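Group 1 truncated hemoglobin GlbN (Synechocystis sp., PDB 1S69) binds oxygen very tightly at a single heme group, releasing it only slowly, as a monomeric cyanobacterial truncated hemoglobin. Local coordinates at residues M66-N80 and A112-Q124. Numbering follows the deposited sequence.
Sequences MREAHKELVENHGLN and AGAPAHKRDVLNQ. With HEM (protoporphyrin IX containing Fe), chain D; FLC (citrate anion), chain B.
His70 and Val121 touch on the proximal side of a heme that this contact holds twice: His70 NE2 coordinates the iron at 2.1 Å, and His117 NE2 is covalently joined to heme CAB, a bond stretched in the model. Val121 CG1 stands over one face of the His70 ring, 4.0 Å from its centroid and 15° off the normal, which defines a CH-pi contact. The ring's rotation is further fixed by His70 ND1, which donates in the carbonyl plane to a lone pair of Met66 O (2.7 Å). Met66 SD lies at the edge of the His117 ring, 3.7 Å from His117 CE1, a sulfur-aromatic contact. At the surface, Arg67 runs out with CG anti to the backbone N and bends at chi3, bringing two carboxylates to its guanidinium edge: NE forms a salt bridge with the anti lone pair of Asp120 OD1 at 3.0 Å, and NH2 makes a nearly straight salt-bridge hydrogen bond (N-H...O 172°) to the C-terminal OXT of Gln124, 2.7 Å away. A leucine in place of Arg67 would probably leave both carboxylates without their cationic mate and the C-terminus freer to move. Asn123, whose positive phi closes a Schellman motif, sends ND2 to Arg67 O at 3.1 Å, while Val74 CG2 packs against Val121 O. Helices 66-77 and 115-121, their short axes 39° apart, together line much of the heme's proximal side, as in the 2-on-2 truncated globin fold.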
# COMPACT_ATOMS: atom_id res chain seq x y z
N MET A 66 3.56 9.74 -5.20
CA MET A 66 2.17 9.20 -5.19
C MET A 66 1.23 9.91 -6.11
O MET A 66 0.33 9.28 -6.69
CB MET A 66 1.60 9.20 -3.76
CG MET A 66 2.34 8.15 -2.89
SD MET A 66 2.26 6.44 -3.43
CE MET A 66 3.83 6.30 -4.29
N ARG A 67 1.36 11.24 -6.20
CA ARG A 67 0.43 11.98 -7.02
C ARG A 67 0.61 11.63 -8.51
O ARG A 67 -0.39 11.30 -9.20
CB ARG A 67 0.55 13.49 -6.76
CG ARG A 67 -0.40 14.35 -7.59
CD ARG A 67 -0.30 15.88 -7.29
NE ARG A 67 -0.92 16.08 -6.03
CZ ARG A 67 -2.16 16.51 -5.83
NH1 ARG A 67 -2.88 16.97 -6.82
NH2 ARG A 67 -2.63 16.59 -4.60
N GLU A 68 1.86 11.66 -9.01
CA GLU A 68 2.08 11.31 -10.41
C GLU A 68 1.76 9.82 -10.64
O GLU A 68 1.26 9.44 -11.70
CB GLU A 68 3.54 11.63 -10.87
CG GLU A 68 4.61 10.77 -10.15
CD GLU A 68 6.05 11.24 -10.44
OE1 GLU A 68 6.29 11.80 -11.54
OE2 GLU A 68 6.92 11.11 -9.59
N ALA A 69 2.06 8.97 -9.64
CA ALA A 69 1.85 7.53 -9.77
C ALA A 69 0.37 7.20 -10.05
O ALA A 69 0.08 6.25 -10.77
CB ALA A 69 2.30 6.83 -8.53
N HIS A 70 -0.55 7.98 -9.45
CA HIS A 70 -1.99 7.63 -9.46
C HIS A 70 -2.80 8.54 -10.34
O HIS A 70 -3.97 8.34 -10.46
CB HIS A 70 -2.56 7.55 -8.05
CG HIS A 70 -1.88 6.51 -7.21
ND1 HIS A 70 -0.78 6.80 -6.43
CD2 HIS A 70 -2.07 5.18 -7.12
CE1 HIS A 70 -0.38 5.70 -5.80
NE2 HIS A 70 -1.09 4.70 -6.26
N LYS A 71 -2.14 9.53 -10.96
CA LYS A 71 -2.80 10.58 -11.73
C LYS A 71 -3.76 10.04 -12.82
O LYS A 71 -4.91 10.46 -12.91
CB LYS A 71 -1.73 11.48 -12.42
CG LYS A 71 -2.37 12.54 -13.33
CD LYS A 71 -1.27 13.27 -14.06
CE LYS A 71 -1.64 14.72 -14.16
NZ LYS A 71 -1.84 15.06 -15.55
N GLU A 72 -3.24 9.10 -13.64
CA GLU A 72 -4.00 8.56 -14.75
C GLU A 72 -5.22 7.78 -14.26
O GLU A 72 -6.30 7.80 -14.93
CB GLU A 72 -3.07 7.73 -15.64
CG GLU A 72 -3.63 7.33 -16.99
CD GLU A 72 -4.53 6.09 -16.96
OE1 GLU A 72 -4.47 5.25 -16.00
OE2 GLU A 72 -5.33 5.97 -17.93
N LEU A 73 -5.10 7.18 -13.08
CA LEU A 73 -6.24 6.45 -12.45
C LEU A 73 -7.36 7.43 -12.04
O LEU A 73 -8.53 7.17 -12.25
CB LEU A 73 -5.80 5.68 -11.23
CG LEU A 73 -4.55 4.79 -11.35
CD1 LEU A 73 -4.32 4.18 -9.92
CD2 LEU A 73 -4.79 3.68 -12.43
N VAL A 74 -6.96 8.53 -11.42
CA VAL A 74 -7.93 9.59 -10.99
C VAL A 74 -8.62 10.23 -12.22
O VAL A 74 -9.82 10.44 -12.25
CB VAL A 74 -7.17 10.70 -10.16
CG1 VAL A 74 -8.06 11.92 -9.91
CG2 VAL A 74 -6.61 10.15 -8.85
N GLU A 75 -7.83 10.61 -13.19
CA GLU A 75 -8.27 11.37 -14.35
C GLU A 75 -9.05 10.55 -15.34
O GLU A 75 -10.02 11.05 -15.88
CB GLU A 75 -7.08 12.01 -15.08
CG GLU A 75 -6.45 13.09 -14.24
CD GLU A 75 -5.37 13.89 -14.95
OE1 GLU A 75 -4.89 13.55 -16.07
OE2 GLU A 75 -4.97 14.86 -14.31
N ASN A 76 -8.67 9.27 -15.54
CA ASN A 76 -9.34 8.45 -16.57
C ASN A 76 -10.23 7.33 -16.07
O ASN A 76 -11.03 6.86 -16.84
CB ASN A 76 -8.31 7.93 -17.59
CG ASN A 76 -7.52 9.05 -18.21
OD1 ASN A 76 -8.02 10.18 -18.34
ND2 ASN A 76 -6.28 8.79 -18.54
N HIS A 77 -10.10 6.93 -14.79
CA HIS A 77 -10.72 5.66 -14.31
C HIS A 77 -11.49 5.83 -13.05
O HIS A 77 -11.82 4.85 -12.38
CB HIS A 77 -9.69 4.50 -14.20
CG HIS A 77 -8.91 4.32 -15.49
ND1 HIS A 77 -9.43 3.74 -16.63
CD2 HIS A 77 -7.69 4.79 -15.84
CE1 HIS A 77 -8.54 3.82 -17.61
NE2 HIS A 77 -7.49 4.45 -17.15
N GLY A 78 -11.76 7.09 -12.68
CA GLY A 78 -12.66 7.34 -11.56
C GLY A 78 -12.11 7.00 -10.18
O GLY A 78 -12.87 6.82 -9.20
N LEU A 79 -10.78 6.96 -10.04
CA LEU A 79 -10.24 6.62 -8.70
C LEU A 79 -10.73 7.64 -7.66
O LEU A 79 -10.49 8.83 -7.82
CB LEU A 79 -8.69 6.61 -8.73
CG LEU A 79 -8.05 6.15 -7.39
CD1 LEU A 79 -8.28 4.62 -7.28
CD2 LEU A 79 -6.51 6.56 -7.39
N ASN A 80 -11.34 7.15 -6.57
CA ASN A 80 -11.92 7.97 -5.50
C ASN A 80 -11.67 7.45 -4.03
O ASN A 80 -10.95 6.46 -3.83
CB ASN A 80 -13.44 8.16 -5.76
CG ASN A 80 -14.23 6.84 -5.61
OD1 ASN A 80 -13.89 5.96 -4.79
ND2 ASN A 80 -15.27 6.70 -6.41
N ALA A 112 -0.95 4.66 6.10
CA ALA A 112 -1.79 4.41 4.94
C ALA A 112 -2.90 5.47 4.83
O ALA A 112 -3.23 5.87 3.74
CB ALA A 112 -2.37 2.92 4.99
N GLY A 113 -3.38 5.95 5.97
CA GLY A 113 -4.42 6.99 6.06
C GLY A 113 -4.02 8.44 6.22
O GLY A 113 -4.89 9.30 6.26
N ALA A 114 -2.73 8.75 6.32
CA ALA A 114 -2.33 10.15 6.43
C ALA A 114 -2.89 10.95 5.25
O ALA A 114 -2.88 10.47 4.11
CB ALA A 114 -0.80 10.22 6.46
N PRO A 115 -3.40 12.15 5.52
CA PRO A 115 -3.77 13.11 4.47
C PRO A 115 -2.68 13.38 3.42
O PRO A 115 -3.02 13.52 2.26
CB PRO A 115 -4.02 14.42 5.26
CG PRO A 115 -4.51 13.95 6.59
CD PRO A 115 -3.76 12.64 6.87
N ALA A 116 -1.43 13.49 3.82
CA ALA A 116 -0.35 13.70 2.83
C ALA A 116 -0.24 12.52 1.85
O ALA A 116 0.22 12.69 0.71
CB ALA A 116 1.00 13.93 3.53
N HIS A 117 -0.65 11.33 2.28
CA HIS A 117 -0.77 10.21 1.36
C HIS A 117 -2.07 10.24 0.51
O HIS A 117 -2.03 10.20 -0.72
CB HIS A 117 -0.68 8.89 2.13
CG HIS A 117 -0.64 7.72 1.21
ND1 HIS A 117 0.32 7.58 0.24
CD2 HIS A 117 -1.49 6.68 1.06
CE1 HIS A 117 0.10 6.47 -0.44
NE2 HIS A 117 -1.00 5.92 0.04
N LYS A 118 -3.22 10.30 1.20
CA LYS A 118 -4.55 10.33 0.55
C LYS A 118 -4.72 11.45 -0.49
O LYS A 118 -5.24 11.19 -1.58
CB LYS A 118 -5.64 10.48 1.60
CG LYS A 118 -7.04 10.17 1.04
CD LYS A 118 -8.11 10.23 2.08
CE LYS A 118 -9.46 9.96 1.40
NZ LYS A 118 -10.53 9.81 2.48
N ARG A 119 -4.34 12.70 -0.14
CA ARG A 119 -4.53 13.85 -1.04
C ARG A 119 -3.73 13.65 -2.32
O ARG A 119 -4.17 13.97 -3.41
CB ARG A 119 -4.07 15.14 -0.36
CG ARG A 119 -5.02 15.64 0.69
CD ARG A 119 -6.12 16.32 0.04
NE ARG A 119 -7.12 16.73 1.00
CZ ARG A 119 -7.81 17.83 0.92
NH1 ARG A 119 -7.60 18.69 -0.08
NH2 ARG A 119 -8.68 18.10 1.89
N ASP A 120 -2.51 13.15 -2.19
CA ASP A 120 -1.66 12.97 -3.38
C ASP A 120 -2.14 11.81 -4.27
O ASP A 120 -2.35 12.01 -5.48
CB ASP A 120 -0.21 12.80 -2.96
CG ASP A 120 0.49 14.15 -2.75
OD1 ASP A 120 0.28 15.13 -3.49
OD2 ASP A 120 1.32 14.29 -1.85
N VAL A 121 -2.38 10.65 -3.66
CA VAL A 121 -2.90 9.49 -4.37
C VAL A 121 -4.16 9.91 -5.12
O VAL A 121 -4.32 9.65 -6.32
CB VAL A 121 -3.23 8.29 -3.38
CG1 VAL A 121 -4.06 7.20 -4.09
CG2 VAL A 121 -1.94 7.63 -2.79
N LEU A 122 -5.09 10.54 -4.42
CA LEU A 122 -6.35 10.92 -5.10
C LEU A 122 -6.27 12.23 -5.91
O LEU A 122 -7.25 12.67 -6.51
CB LEU A 122 -7.51 10.98 -4.04
CG LEU A 122 -7.80 9.65 -3.31
CD1 LEU A 122 -8.87 9.84 -2.26
CD2 LEU A 122 -8.16 8.50 -4.30
N ASN A 123 -5.09 12.88 -5.91
CA ASN A 123 -4.86 14.07 -6.73
C ASN A 123 -5.85 15.18 -6.32
O ASN A 123 -6.49 15.81 -7.18
CB ASN A 123 -5.06 13.76 -8.22
CG ASN A 123 -3.84 13.06 -8.87
OD1 ASN A 123 -3.46 13.47 -9.93
ND2 ASN A 123 -3.25 12.01 -8.24
N GLN A 124 -6.07 15.29 -5.02
CA GLN A 124 -7.03 16.23 -4.49
C GLN A 124 -6.34 17.53 -4.03
O GLN A 124 -7.13 18.42 -3.62
CB GLN A 124 -7.65 15.67 -3.27
CG GLN A 124 -8.70 14.67 -3.51
CD GLN A 124 -9.09 13.99 -2.23
OE1 GLN A 124 -8.32 13.98 -1.23
NE2 GLN A 124 -10.23 13.36 -2.25
OXT GLN A 124 -5.10 17.61 -4.00
CHA HEM D . 1.10 2.37 -8.28
CHB HEM D . 1.66 2.98 -3.47
CHC HEM D . -3.11 3.76 -3.05
CHD HEM D . -3.63 1.69 -7.43
C1A HEM D . 1.66 2.54 -7.01
C2A HEM D . 3.08 2.50 -6.71
C3A HEM D . 3.23 2.63 -5.39
C4A HEM D . 1.94 2.76 -4.80
CMA HEM D . 4.59 2.61 -4.64
CAA HEM D . 4.16 2.29 -7.79
CBA HEM D . 4.74 3.70 -8.02
CGA HEM D . 6.00 3.81 -8.87
O1A HEM D . 5.77 3.74 -10.07
O2A HEM D . 7.19 4.01 -8.39
C1B HEM D . 0.41 3.29 -2.97
C2B HEM D . 0.17 3.60 -1.61
C3B HEM D . -1.16 3.86 -1.47
C4B HEM D . -1.76 3.65 -2.77
CMB HEM D . 1.31 3.67 -0.52
CAB HEM D . -2.05 4.20 -0.20
CBB HEM D . -1.97 3.58 1.02
C1C HEM D . -3.67 3.25 -4.23
C2C HEM D . -5.09 3.10 -4.46
C3C HEM D . -5.20 2.48 -5.66
C4C HEM D . -3.89 2.25 -6.21
CMC HEM D . -6.17 3.59 -3.43
CAC HEM D . -6.43 2.02 -6.46
CBC HEM D . -7.36 1.30 -5.84
C1D HEM D . -2.42 1.70 -8.07
C2D HEM D . -2.21 1.31 -9.42
C3D HEM D . -0.76 1.56 -9.66
C4D HEM D . -0.22 2.08 -8.46
CMD HEM D . -3.22 0.75 -10.43
CAD HEM D . 0.03 1.30 -10.92
CBD HEM D . -0.29 2.58 -11.70
CGD HEM D . -0.02 2.36 -13.15
O1D HEM D . 1.12 2.52 -13.56
O2D HEM D . -0.94 2.04 -13.92
NA HEM D . 1.01 2.66 -5.81
NB HEM D . -0.80 3.30 -3.68
NC HEM D . -2.99 2.73 -5.31
ND HEM D . -1.23 2.18 -7.53
FE HEM D . -1.00 2.71 -5.61
CAC FLC B . 3.02 9.45 0.17
CA FLC B . 4.54 9.60 0.07
CB FLC B . 5.07 10.97 -0.43
CBC FLC B . 4.62 11.26 -1.88
CG FLC B . 6.58 10.94 -0.34
CGC FLC B . 7.23 12.31 -0.60
OA1 FLC B . 2.27 10.34 -0.31
OA2 FLC B . 2.55 8.36 0.68
OB1 FLC B . 3.98 12.27 -2.16
OB2 FLC B . 4.91 10.46 -2.79
OG1 FLC B . 6.61 13.37 -0.54
OG2 FLC B . 8.38 12.32 -0.99
OHB FLC B . 4.58 12.03 0.41
O HOH W 1 -1.18 17.61 -2.11
O HOH W 2 -5.30 15.04 -11.40
O HOH W 3 -9.88 11.26 -6.76